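Local coordinates for protein cadherin-23 (Mus musculus, PDB 5UZ8) that probably mediates calcium-dependent adhesion in the mechanotransduction of hearing, as a cadherin built of repeated extracellular domains with calcium ions bound at their junctions, at residues Cys219-Phe223 and Met245-Asp249; Gln257-Glu263 and Thr294-Gly300; Asp36-Asn42 and Asp90-Pro94. One frame throughout, in Å; residues are numbered along the deposited sequence.

Contact 1 (Cys219-Phe223 and Met245-Asp249); sequences CRPQF and MLATD. With CA (calcium ion), chain E; GSH (glutathione), chain L.
Q222 and T248 form an antiparallel hydrogen-bonded pair, a single bridge between two otherwise irregular segments. Q222 N donates to T248 O at 2.8 Å. T248 N returns the bond to Q222 O, also at 2.8 Å. Two waters reinforce the bridge. One joins Q222 OE1 to T248 OG1, and the other joins Q222 O to the same hydroxyl. With chi1 at 59°, OG1 sits between the T248 backbone N and carbonyl carbon, where both waters meet it.

The apolar part is built on F223. The A247 methyl lies over the centre of one ring face, with CB 3.9 Å from the ring centroid, a CH-pi contact. M245 CE comes obliquely to F223 CE1 at 4.2 Å. The ring also touches V295 and T309 of neighbouring strands. With an alanine here instead of F223, the A247 methyl and M245 CE would probably lose the ring they pack on, and a gap would open beside V295.

The ionic part is a calcium site. C219 O binds the ion at 2.3 Å. D249 grips it with both carboxylate oxygens, OD1 at 2.6 Å and OD2 at 2.4 Å. P221 CG lies beside D249 OD2. N217, D251, N255 and D299 complete the site. The calcium thus draws together oxygens that would otherwise probably repel, and ties segment 219-223 to the loop that carries D249.

Contact 2 (Gln257-Glu263 and Thr294-Gly300); sequences QLTYSLE and TVVATDG. With CA (calcium ion), chain E.
Y260 and A297 face each other as a non-hydrogen-bonded pair on the packed side of strand 259-263 and the end of strand 290-298, which run antiparallel. Y260 CE1 lies 4.0 Å from A297 CB, and the methyl comes obliquely to the ring. The phenol OH reaches on to the backbone N of A247. On the same face L262 and V295 lie side by side, with CD2 of the leucine 3.9 Å from CG2 of the valine. V272 and F270 of strand 270-272 continue this packing. Beyond the strand end, L258 CD2 rests on D299 CB.

The other face carries T259, S261, E263, T294, V296 and T298. V296 is its buried member: S261 OG packs against its CB at 3.4 Å, and T308 touches it too. E263 is exposed. Its chain runs extended beyond CG (chi2 177°), which lays CD 3.7 Å from V296 CG2. The hydroxyls here are wetter. One water takes up T259 O, S261 OG and T298 OG1. A second joins T259 OG1 to T298 O.

Six backbone hydrogen bonds tie the strands together, the longest being T294 N to E263 O at 3.2 Å. Past the last pair D299 turns off to bind calcium through OD2, while its OD1 accepts from L305 N and G301 N. This is an edge strand paired antiparallel with an inner strand of the Greek-key cadherin beta-sandwich, with a calcium-binding aspartate where the inner strand ends.

Contact 3 (Asp36-Asn42 and Asp90-Pro94); sequences DPDKGLN and DNGSP. With CA (calcium ion), chain H.
D36 and D90 meet across a calcium ion, their OD2 atoms 3.5 Å apart and both bound to the metal. The carboxylate planes stand 61° apart. The ion probably offsets the repulsion between the two carboxylates.

The D90 side chain starts at CB, which lies 3.2 Å from N42 O and also near D36 OD2. CG comes next, still close to N42 O. A chi1 of 66° swings the carboxylate between the D90 backbone N and carbonyl carbon. OD2 binds the calcium at 2.5 Å. OD1 accepts from G92 N of its own segment, which meets it from above the carboxylate plane. That bond closes an Asx turn. OD1 also accepts from R96 N, so the group is fixed in rotation.

On the other segment D36 OD2 binds the ion at 2.3 Å. D36 OD1 is longer, at 2.9 Å, and also accepts from D38 N nearly along its C-O axis, a second Asx turn. D38 OD2, N42 O and a water add three more bonds to the metal, and N3 from near the N-terminus supplies another.

Away from the ion, N91 N donates to L41 O at 2.8 Å. The L41 side chain crosses that of N91 at about a right angle, with CD2 4.2 Å from N91 CB. The amide ND2 of N91 goes to L44 O and T46 OG1. N42 OD1 comes to 3.5 Å from G92 CA.

Segment 36-42 crosses from strand 28-35 of one sheet to strand 46-53 of the other, with L41 and N42 in a 3-10 segment that runs on. Segment 90-94 joins strands 81-89 and 97-107, neighbours in that second sheet. The calcium ties the two loops together at the N-terminal end of the first of three cadherin domains in this fragment.

Contacts 1 and 2 belong together. Their centres are 9 Å apart, and both supply ligands to the same calcium ion. D249 OD2 and D299 OD2 lie 3.1 Å from each other at that ion. A probable hydrogen bond from A247 N to Y260 OH, 3.0 Å long, joins them again. C219 of contact 1 also belongs to the glutathione pocket, while the D299 side chain is about 9 Å from that ligand. Contact 3 stands at the other end of the elongated chain, its centre about 107 Å from that of contact 1. Its own calcium site repeats the scheme: D36 and D90 correspond to D249 and D299.

Contact 1 (Cys219-Phe223 and Met245-Asp249)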
loop_
_atom_site.group_PDB
_atom_site.type_symbol
_atom_site.label_atom_id
_atom_site.label_comp_id
_atom_site.label_asym_id
_atom_site.label_seq_id
_atom_site.Cartn_x
_atom_site.Cartn_y
_atom_site.Cartn_z
ATOM N N CYS A 219 -19.363 15.870 -18.741
ATOM C CA CYS A 219 -19.055 17.165 -19.352
ATOM C C CYS A 219 -19.824 17.324 -20.673
ATOM O O CYS A 219 -19.742 16.487 -21.567
ATOM C CB CYS A 219 -17.568 17.320 -19.547
ATOM S SG CYS A 219 -16.721 17.112 -17.961
ATOM N N ARG A 220 -20.591 18.409 -20.768
ATOM C CA ARG A 220 -21.331 18.689 -21.970
ATOM C C ARG A 220 -20.416 19.397 -22.967
ATOM O O ARG A 220 -19.486 20.095 -22.586
ATOM C CB ARG A 220 -22.605 19.510 -21.683
ATOM C CG ARG A 220 -22.334 20.978 -21.446
ATOM C CD ARG A 220 -23.546 21.721 -20.973
ATOM N NE ARG A 220 -24.601 21.762 -21.973
ATOM C CZ ARG A 220 -25.723 22.455 -21.827
ATOM N NH1 ARG A 220 -25.907 23.226 -20.760
ATOM N NH2 ARG A 220 -26.669 22.408 -22.768
ATOM N N PRO A 221 -20.668 19.194 -24.257
ATOM C CA PRO A 221 -19.968 19.935 -25.308
ATOM C C PRO A 221 -20.137 21.447 -25.167
ATOM O O PRO A 221 -21.207 21.899 -24.738
ATOM C CB PRO A 221 -20.649 19.452 -26.572
ATOM C CG PRO A 221 -21.177 18.103 -26.220
ATOM C CD PRO A 221 -21.623 18.213 -24.804
ATOM N N GLN A 222 -19.088 22.202 -25.465
ATOM C CA GLN A 222 -19.111 23.671 -25.353
ATOM C C GLN A 222 -18.576 24.266 -26.595
ATOM O O GLN A 222 -17.530 23.816 -27.092
ATOM C CB GLN A 222 -18.079 24.244 -24.335
ATOM C CG GLN A 222 -18.190 23.875 -22.935
ATOM C CD GLN A 222 -17.071 24.561 -22.144
ATOM O OE1 GLN A 222 -15.959 24.012 -21.984
ATOM N NE2 GLN A 222 -17.338 25.781 -21.710
ATOM N N PHE A 223 -19.214 25.350 -27.024
ATOM C CA PHE A 223 -18.580 26.298 -27.945
ATOM C C PHE A 223 -17.899 27.463 -27.188
ATOM O O PHE A 223 -18.234 27.791 -26.039
ATOM C CB PHE A 223 -19.627 26.823 -28.914
ATOM C CG PHE A 223 -20.194 25.768 -29.825
ATOM C CD1 PHE A 223 -19.603 25.497 -31.054
ATOM C CD2 PHE A 223 -21.315 25.046 -29.465
ATOM C CE1 PHE A 223 -20.136 24.544 -31.912
ATOM C CE2 PHE A 223 -21.863 24.083 -30.317
ATOM C CZ PHE A 223 -21.263 23.825 -31.537
ATOM N N MET A 245 -17.498 25.043 -37.625
ATOM C CA MET A 245 -17.887 25.150 -36.230
ATOM C C MET A 245 -17.085 24.114 -35.454
ATOM O O MET A 245 -16.840 23.000 -35.952
ATOM C CB MET A 245 -19.379 24.887 -36.066
ATOM C CG MET A 245 -20.278 25.871 -36.810
ATOM S SD MET A 245 -19.972 27.603 -36.437
ATOM C CE MET A 245 -20.398 27.675 -34.700
ATOM N N LEU A 246 -16.679 24.481 -34.242
ATOM C CA LEU A 246 -15.848 23.599 -33.417
ATOM C C LEU A 246 -16.264 23.703 -31.952
ATOM O O LEU A 246 -16.226 24.768 -31.345
ATOM C CB LEU A 246 -14.357 23.942 -33.590
ATOM C CG LEU A 246 -13.375 23.113 -32.748
ATOM C CD1 LEU A 246 -13.303 21.660 -33.238
ATOM C CD2 LEU A 246 -11.991 23.731 -32.738
ATOM N N ALA A 247 -16.704 22.586 -31.397
ATOM C CA ALA A 247 -16.979 22.478 -29.975
ATOM C C ALA A 247 -15.912 21.603 -29.311
ATOM O O ALA A 247 -15.192 20.869 -30.002
ATOM C CB ALA A 247 -18.354 21.892 -29.756
ATOM N N THR A 248 -15.806 21.731 -27.988
ATOM C CA THR A 248 -14.912 20.918 -27.167
ATOM C C THR A 248 -15.707 20.149 -26.125
ATOM O O THR A 248 -16.808 20.549 -25.734
ATOM C CB THR A 248 -13.848 21.758 -26.438
ATOM O OG1 THR A 248 -14.483 22.731 -25.596
ATOM C CG2 THR A 248 -12.941 22.459 -27.443
ATOM N N ASP A 249 -15.124 19.067 -25.642
ATOM C CA ASP A 249 -15.753 18.218 -24.645
ATOM C C ASP A 249 -14.644 17.546 -23.865
ATOM O O ASP A 249 -13.757 16.938 -24.450
ATOM C CB ASP A 249 -16.671 17.202 -25.345
ATOM C CG ASP A 249 -17.454 16.322 -24.384
ATOM O OD1 ASP A 249 -16.865 15.734 -23.443
ATOM O OD2 ASP A 249 -18.677 16.152 -24.604
HETATM CA CA CA E . -19.146 14.597 -22.802
HETATM N N1 GSH L . -17.653 20.084 -10.009
HETATM C CA1 GSH L . -18.155 18.862 -10.619
HETATM C C1 GSH L . -17.594 17.675 -9.873
HETATM O O11 GSH L . -16.776 17.902 -8.951
HETATM O O12 GSH L . -17.949 16.527 -10.235
HETATM C CB1 GSH L . -17.772 18.779 -12.110
HETATM C CG1 GSH L . -16.260 18.699 -12.317
HETATM C CD1 GSH L . -15.928 18.320 -13.742
HETATM O OE1 GSH L . -16.129 17.185 -14.167
HETATM N N2 GSH L . -15.367 19.277 -14.473
HETATM C CA2 GSH L . -14.805 19.040 -15.786
HETATM C C2 GSH L . -13.365 19.459 -15.850
HETATM O O2 GSH L . -12.900 19.817 -16.918
HETATM C CB2 GSH L . -15.647 19.775 -16.830
HETATM S SG2 GSH L . -17.305 19.072 -16.829
HETATM N N3 GSH L . -12.652 19.343 -14.722
HETATM C CA3 GSH L . -11.231 19.628 -14.642
HETATM C C3 GSH L . -10.919 20.783 -13.712
HETATM O O31 GSH L . -9.725 21.159 -13.665
HETATM O O32 GSH L . -11.828 21.290 -13.004
HETATM O O HOH W 1 -15.134 21.659 -23.112
HETATM O O HOH W 2 -15.037 25.486 -26.415
#

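Contact 2 (Gln257-Glu263 and Thr294-Gly300)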
loop_
_atom_site.group_PDB
_atom_site.type_symbol
_atom_site.label_atom_id
_atom_site.label_comp_id
_atom_site.label_asym_id
_atom_site.label_seq_id
_atom_site.Cartn_x
_atom_site.Cartn_y
_atom_site.Cartn_z
ATOM N N GLN A 257 -16.626 12.345 -28.166
ATOM C CA GLN A 257 -16.740 12.305 -29.629
ATOM C C GLN A 257 -17.987 13.071 -30.067
ATOM O O GLN A 257 -19.079 12.724 -29.659
ATOM C CB GLN A 257 -16.803 10.850 -30.118
ATOM C CG GLN A 257 -15.429 10.217 -30.296
ATOM C CD GLN A 257 -14.619 10.974 -31.326
ATOM O OE1 GLN A 257 -14.954 10.975 -32.521
ATOM N NE2 GLN A 257 -13.610 11.729 -30.857
ATOM N N LEU A 258 -17.821 14.098 -30.889
ATOM C CA LEU A 258 -18.895 15.064 -31.126
ATOM C C LEU A 258 -19.468 14.966 -32.512
ATOM O O LEU A 258 -18.726 14.770 -33.491
ATOM C CB LEU A 258 -18.365 16.484 -30.929
ATOM C CG LEU A 258 -17.761 16.790 -29.568
ATOM C CD1 LEU A 258 -17.192 18.206 -29.512
ATOM C CD2 LEU A 258 -18.792 16.574 -28.476
ATOM N N THR A 259 -20.780 15.123 -32.609
ATOM C CA THR A 259 -21.425 15.211 -33.889
ATOM C C THR A 259 -22.213 16.520 -33.929
ATOM O O THR A 259 -22.852 16.912 -32.938
ATOM C CB THR A 259 -22.300 13.978 -34.187
ATOM O OG1 THR A 259 -23.188 13.750 -33.115
ATOM C CG2 THR A 259 -21.457 12.739 -34.301
ATOM N N TYR A 260 -22.162 17.199 -35.072
ATOM C CA TYR A 260 -22.808 18.518 -35.258
ATOM C C TYR A 260 -24.123 18.417 -36.013
ATOM O O TYR A 260 -24.281 17.604 -36.920
ATOM C CB TYR A 260 -21.886 19.447 -36.034
ATOM C CG TYR A 260 -20.597 19.677 -35.318
ATOM C CD1 TYR A 260 -20.490 20.658 -34.338
ATOM C CD2 TYR A 260 -19.487 18.882 -35.574
ATOM C CE1 TYR A 260 -19.288 20.856 -33.667
ATOM C CE2 TYR A 260 -18.294 19.061 -34.883
ATOM C CZ TYR A 260 -18.206 20.051 -33.928
ATOM O OH TYR A 260 -17.015 20.239 -33.226
ATOM N N SER A 261 -25.068 19.268 -35.647
ATOM C CA SER A 261 -26.321 19.373 -36.349
ATOM C C SER A 261 -26.750 20.836 -36.298
ATOM O O SER A 261 -26.164 21.642 -35.541
ATOM C CB SER A 261 -27.370 18.459 -35.718
ATOM O OG SER A 261 -27.546 18.769 -34.341
ATOM N N LEU A 262 -27.714 21.174 -37.142
ATOM C CA LEU A 262 -28.365 22.482 -37.134
ATOM C C LEU A 262 -29.824 22.375 -36.703
ATOM O O LEU A 262 -30.506 21.380 -37.002
ATOM C CB LEU A 262 -28.362 23.092 -38.527
ATOM C CG LEU A 262 -26.989 23.260 -39.142
ATOM C CD1 LEU A 262 -27.083 23.851 -40.545
ATOM C CD2 LEU A 262 -26.098 24.108 -38.246
ATOM N N GLU A 263 -30.296 23.444 -36.072
ATOM C CA GLU A 263 -31.688 23.564 -35.602
ATOM C C GLU A 263 -32.236 24.941 -35.905
ATOM O O GLU A 263 -31.486 25.894 -36.190
ATOM C CB GLU A 263 -31.766 23.299 -34.086
ATOM C CG GLU A 263 -31.850 21.845 -33.712
ATOM C CD GLU A 263 -31.862 21.628 -32.201
ATOM O OE1 GLU A 263 -32.017 22.609 -31.436
ATOM O OE2 GLU A 263 -31.698 20.480 -31.782
ATOM N N THR A 294 -29.134 27.738 -35.093
ATOM C CA THR A 294 -28.667 27.131 -33.865
ATOM C C THR A 294 -27.806 25.945 -34.233
ATOM O O THR A 294 -28.271 25.051 -34.959
ATOM C CB THR A 294 -29.844 26.667 -33.003
ATOM O OG1 THR A 294 -30.588 27.812 -32.604
ATOM C CG2 THR A 294 -29.326 25.997 -31.760
ATOM N N VAL A 295 -26.551 25.964 -33.798
ATOM C CA VAL A 295 -25.595 24.884 -34.097
ATOM C C VAL A 295 -25.513 24.050 -32.829
ATOM O O VAL A 295 -25.336 24.600 -31.736
ATOM C CB VAL A 295 -24.213 25.437 -34.457
ATOM C CG1 VAL A 295 -23.241 24.326 -34.829
ATOM C CG2 VAL A 295 -24.320 26.416 -35.618
ATOM N N VAL A 296 -25.650 22.741 -32.971
ATOM C CA VAL A 296 -25.669 21.832 -31.833
ATOM C C VAL A 296 -24.489 20.882 -31.975
ATOM O O VAL A 296 -24.258 20.371 -33.065
ATOM C CB VAL A 296 -26.947 20.988 -31.841
ATOM C CG1 VAL A 296 -27.056 20.104 -30.600
ATOM C CG2 VAL A 296 -28.172 21.858 -32.005
ATOM N N ALA A 297 -23.765 20.645 -30.870
ATOM C CA ALA A 297 -22.732 19.611 -30.798
ATOM C C ALA A 297 -23.215 18.606 -29.771
ATOM O O ALA A 297 -23.604 19.006 -28.690
ATOM C CB ALA A 297 -21.391 20.194 -30.365
ATOM N N THR A 298 -23.249 17.330 -30.135
ATOM C CA THR A 298 -23.744 16.278 -29.243
ATOM C C THR A 298 -22.632 15.243 -29.074
ATOM O O THR A 298 -22.035 14.806 -30.067
ATOM C CB THR A 298 -24.992 15.615 -29.860
ATOM O OG1 THR A 298 -25.995 16.612 -30.097
ATOM C CG2 THR A 298 -25.565 14.544 -28.987
ATOM N N ASP A 299 -22.378 14.823 -27.830
ATOM C CA ASP A 299 -21.360 13.827 -27.593
ATOM C C ASP A 299 -21.919 12.412 -27.788
ATOM O O ASP A 299 -23.117 12.225 -28.113
ATOM C CB ASP A 299 -20.643 14.035 -26.247
ATOM C CG ASP A 299 -21.518 13.773 -25.022
ATOM O OD1 ASP A 299 -22.501 12.998 -25.079
ATOM O OD2 ASP A 299 -21.171 14.342 -23.960
ATOM N N GLY A 300 -21.035 11.427 -27.637
ATOM C CA GLY A 300 -21.387 10.026 -27.799
ATOM C C GLY A 300 -21.695 9.281 -26.529
ATOM O O GLY A 300 -21.671 8.033 -26.518
HETATM CA CA CA E . -19.146 14.597 -22.802
HETATM O O HOH W 3 -25.693 17.446 -32.760
HETATM O O HOH W 4 -22.725 12.021 -31.155
HETATM O O HOH W 5 -32.102 28.831 -35.419
#

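Contact 3 (Asp36-Asn42 and Asp90-Pro94)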
loop_
_atom_site.group_PDB
_atom_site.type_symbol
_atom_site.label_atom_id
_atom_site.label_comp_id
_atom_site.label_asym_id
_atom_site.label_seq_id
_atom_site.Cartn_x
_atom_site.Cartn_y
_atom_site.Cartn_z
ATOM N N ASP A 36 31.199 -29.217 46.470
ATOM C CA ASP A 36 31.419 -30.507 47.063
ATOM C C ASP A 36 32.440 -30.244 48.148
ATOM O O ASP A 36 33.538 -29.796 47.834
ATOM C CB ASP A 36 31.965 -31.471 46.019
ATOM C CG ASP A 36 32.103 -32.879 46.544
ATOM O OD1 ASP A 36 32.803 -33.097 47.557
ATOM O OD2 ASP A 36 31.509 -33.791 45.923
ATOM N N PRO A 37 32.082 -30.490 49.416
ATOM C CA PRO A 37 33.052 -30.196 50.498
ATOM C C PRO A 37 34.371 -31.031 50.497
ATOM O O PRO A 37 35.392 -30.559 51.013
ATOM C CB PRO A 37 32.226 -30.415 51.780
ATOM C CG PRO A 37 31.085 -31.287 51.377
ATOM C CD PRO A 37 30.785 -30.976 49.936
ATOM N N ASP A 38 34.362 -32.209 49.868
ATOM C CA ASP A 38 35.446 -33.207 49.997
ATOM C C ASP A 38 36.789 -32.775 49.407
ATOM O O ASP A 38 36.864 -31.815 48.652
ATOM C CB ASP A 38 35.030 -34.538 49.346
ATOM C CG ASP A 38 33.719 -35.085 49.903
ATOM O OD1 ASP A 38 33.434 -34.848 51.101
ATOM O OD2 ASP A 38 32.968 -35.743 49.132
ATOM N N LYS A 39 37.839 -33.515 49.762
ATOM C CA LYS A 39 39.218 -33.189 49.369
ATOM C C LYS A 39 39.595 -33.814 48.019
ATOM O O LYS A 39 39.167 -34.937 47.710
ATOM C CB LYS A 39 40.206 -33.665 50.453
ATOM C CG LYS A 39 40.475 -35.170 50.472
ATOM C CD LYS A 39 41.174 -35.614 51.749
ATOM C CE LYS A 39 41.347 -37.126 51.783
ATOM N NZ LYS A 39 41.887 -37.598 53.089
ATOM N N GLY A 40 40.402 -33.088 47.237
ATOM C CA GLY A 40 41.040 -33.626 46.027
ATOM C C GLY A 40 40.065 -34.060 44.940
ATOM O O GLY A 40 39.074 -33.362 44.672
ATOM N N LEU A 41 40.339 -35.217 44.330
ATOM C CA LEU A 41 39.470 -35.788 43.287
ATOM C C LEU A 41 38.045 -36.054 43.784
ATOM O O LEU A 41 37.085 -35.936 43.011
ATOM C CB LEU A 41 40.071 -37.082 42.720
ATOM C CG LEU A 41 41.363 -36.977 41.900
ATOM C CD1 LEU A 41 41.897 -38.370 41.567
ATOM C CD2 LEU A 41 41.145 -36.155 40.635
ATOM N N ASN A 42 37.905 -36.372 45.072
ATOM C CA ASN A 42 36.580 -36.553 45.689
ATOM C C ASN A 42 35.736 -35.268 45.739
ATOM O O ASN A 42 34.510 -35.343 45.802
ATOM C CB ASN A 42 36.704 -37.133 47.106
ATOM C CG ASN A 42 37.270 -38.540 47.114
ATOM O OD1 ASN A 42 36.736 -39.446 46.468
ATOM N ND2 ASN A 42 38.352 -38.732 47.855
ATOM N N ASP A 90 31.649 -35.234 40.896
ATOM C CA ASP A 90 32.975 -35.205 41.496
ATOM C C ASP A 90 33.794 -36.222 40.741
ATOM O O ASP A 90 33.264 -36.945 39.901
ATOM C CB ASP A 90 32.984 -35.429 43.016
ATOM C CG ASP A 90 32.538 -36.836 43.446
ATOM O OD1 ASP A 90 32.726 -37.838 42.711
ATOM O OD2 ASP A 90 31.988 -36.941 44.564
ATOM N N ASN A 91 35.080 -36.280 41.025
ATOM C CA ASN A 91 35.951 -37.186 40.288
ATOM C C ASN A 91 36.417 -38.328 41.179
ATOM O O ASN A 91 37.479 -38.880 40.963
ATOM C CB ASN A 91 37.109 -36.400 39.667
ATOM C CG ASN A 91 36.691 -35.660 38.411
ATOM O OD1 ASN A 91 36.979 -36.111 37.303
ATOM N ND2 ASN A 91 35.969 -34.542 38.574
ATOM N N GLY A 92 35.581 -38.705 42.148
ATOM C CA GLY A 92 35.883 -39.797 43.067
ATOM C C GLY A 92 35.732 -41.158 42.422
ATOM O O GLY A 92 35.314 -41.279 41.260
ATOM N N SER A 93 36.029 -42.181 43.214
ATOM C CA SER A 93 36.362 -43.515 42.704
ATOM C C SER A 93 35.179 -44.247 42.076
ATOM O O SER A 93 35.286 -44.697 40.927
ATOM C CB SER A 93 37.016 -44.338 43.797
ATOM O OG SER A 93 38.180 -43.664 44.224
ATOM N N PRO A 94 34.065 -44.405 42.823
ATOM C CA PRO A 94 32.795 -44.306 42.105
ATOM C C PRO A 94 32.395 -42.837 42.197
ATOM O O PRO A 94 32.275 -42.323 43.311
ATOM C CB PRO A 94 31.858 -45.215 42.908
ATOM C CG PRO A 94 32.425 -45.228 44.292
ATOM C CD PRO A 94 33.886 -44.870 44.212
HETATM CA CA CA H . 32.323 -35.784 46.727
HETATM O O HOH W 6 32.929 -38.068 47.196
#